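Local coordinates for protein hydrogen peroxide-inducible genes activator (Corynebacterium glutamicum, PDB 6G1D) that senses hydrogen peroxide through a peroxidatic mechanism and acts as a LysR-type transcription factor controlling peroxide-inducible genes, at the interface of chains A and B. Coordinates in Å, arbitrary orientation; residue numbers count along the deposited sequence, not the author numbering. Chains: chain A/B, Hydrogen peroxide-inducible genes activator.

The interface of chains A and B. Residues chain A 111-112, 115, 119, 133, 135; chain B 234, 239, 242-243.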
# COMPACT_ATOMS: atom_id res chain seq x y z
N ALA A 111 -1.01 -21.24 -7.80
CA ALA A 111 -1.16 -20.86 -9.21
C ALA A 111 -0.21 -21.51 -10.22
O ALA A 111 -0.66 -22.17 -11.12
CB ALA A 111 -1.13 -19.36 -9.38
N PRO A 112 1.11 -21.30 -10.08
CA PRO A 112 2.01 -21.80 -11.09
C PRO A 112 1.97 -23.34 -11.24
O PRO A 112 2.29 -23.82 -12.29
CB PRO A 112 3.37 -21.30 -10.64
CG PRO A 112 3.22 -21.07 -9.18
CD PRO A 112 1.82 -20.58 -9.03
N LEU A 115 -1.95 -24.30 -12.75
CA LEU A 115 -2.38 -23.68 -14.03
C LEU A 115 -2.10 -24.54 -15.26
O LEU A 115 -2.94 -24.57 -16.14
CB LEU A 115 -1.77 -22.30 -14.26
CG LEU A 115 -2.48 -21.18 -13.49
CD1 LEU A 115 -1.67 -19.90 -13.53
CD2 LEU A 115 -3.88 -20.93 -14.09
N LEU A 119 -5.50 -25.13 -17.31
CA LEU A 119 -5.62 -24.45 -18.61
C LEU A 119 -5.72 -25.43 -19.78
O LEU A 119 -6.44 -25.15 -20.74
CB LEU A 119 -4.48 -23.48 -18.85
CG LEU A 119 -4.50 -22.23 -17.92
CD1 LEU A 119 -3.20 -21.44 -18.10
CD2 LEU A 119 -5.73 -21.36 -18.18
N ILE A 133 -6.91 -14.89 -15.42
CA ILE A 133 -6.28 -15.38 -14.23
C ILE A 133 -5.74 -14.18 -13.49
O ILE A 133 -5.04 -13.36 -14.07
CB ILE A 133 -5.13 -16.37 -14.54
CG1 ILE A 133 -5.64 -17.53 -15.39
CG2 ILE A 133 -4.53 -16.90 -13.25
CD1 ILE A 133 -6.77 -18.34 -14.74
N GLU A 135 -3.48 -13.72 -10.16
CA GLU A 135 -2.67 -14.39 -9.16
C GLU A 135 -2.38 -13.31 -8.12
O GLU A 135 -1.72 -12.32 -8.43
CB GLU A 135 -1.36 -14.89 -9.76
CG GLU A 135 -0.44 -15.53 -8.73
CD GLU A 135 0.93 -15.90 -9.27
OE1 GLU A 135 1.52 -15.07 -9.98
OE2 GLU A 135 1.45 -16.99 -8.92
N ALA B 234 -0.26 -11.36 -12.90
CA ALA B 234 0.42 -12.30 -12.02
C ALA B 234 1.35 -11.60 -11.07
O ALA B 234 1.83 -10.52 -11.36
CB ALA B 234 1.20 -13.26 -12.89
N THR B 239 4.40 -17.94 -12.87
CA THR B 239 2.98 -17.96 -13.25
C THR B 239 2.79 -17.39 -14.66
O THR B 239 2.05 -17.97 -15.46
CB THR B 239 2.11 -17.25 -12.24
OG1 THR B 239 2.19 -17.98 -11.01
CG2 THR B 239 0.64 -17.20 -12.71
N GLN B 242 3.62 -19.99 -17.31
CA GLN B 242 2.57 -21.00 -17.53
C GLN B 242 1.46 -20.44 -18.43
O GLN B 242 0.89 -21.17 -19.27
CB GLN B 242 1.95 -21.49 -16.21
CG GLN B 242 2.91 -21.90 -15.06
CD GLN B 242 3.86 -23.04 -15.42
OE1 GLN B 242 4.39 -23.07 -16.51
NE2 GLN B 242 4.07 -23.98 -14.48
N LEU B 243 1.14 -19.15 -18.27
CA LEU B 243 0.13 -18.50 -19.12
C LEU B 243 0.62 -18.42 -20.56
O LEU B 243 -0.16 -18.65 -21.51
CB LEU B 243 -0.27 -17.12 -18.59
CG LEU B 243 -0.75 -17.09 -17.14
CD1 LEU B 243 -0.87 -15.63 -16.67
CD2 LEU B 243 -2.04 -17.85 -16.99
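This patch joins the regulatory domains of two LysR-family subunits. Helix 237-245 of chain B lies against helix 111-125 and strand 129-135 of chain A. The two-fold symmetry repeats the contact with the chains exchanged. LysR regulators commonly pair their regulatory domains in this way, so the interface is probably a biological one.

B:Thr239 and A:Glu135 meet tip to tip. The glutamate runs out extended from its strand, with CG anti to the backbone N (chi1 177°). The hydroxyl OG1 of B:Thr239 donates to the carboxylate oxygen OE2 of A:Glu135 from above the carboxylate plane. The modelled length is too short to be taken literally. B:Thr239 OG1 also lies 3.2 Å from the other carboxylate oxygen, OE1 of A:Glu135. CB of B:Ala234 packs near that same oxygen, with 3.4 Å between CB and A:Glu135 OE1. The A:Pro112 ring also borders the hydroxyl, its CB 3.5 Å from B:Thr239 OG1.

The threonine methyl points another way, toward A:Leu115. It packs there with B:Thr239 CG2 3.6 Å from A:Leu115 CD1, and the two side chains cross at about a right angle.

One turn further along, CD2 of B:Leu243 enters an apolar cluster. CD2 of B:Leu243 lies 3.9 Å from CD1 of A:Leu119 and 4.0 Å from CG1 of A:Ile133, and it also touches CD1 of A:Leu115.

B:Gln242 bends at chi2 (-60°), which turns its amide toward the start of helix 111-125. NE2 of B:Gln242 donates to the backbone O of A:Pro112 at 2.8 Å. The bond is nearly straight, 162° at the hydrogen, and the acceptor lies close to the glutamine amide plane. It gives this first-turn carbonyl a side-chain donor from the other subunit.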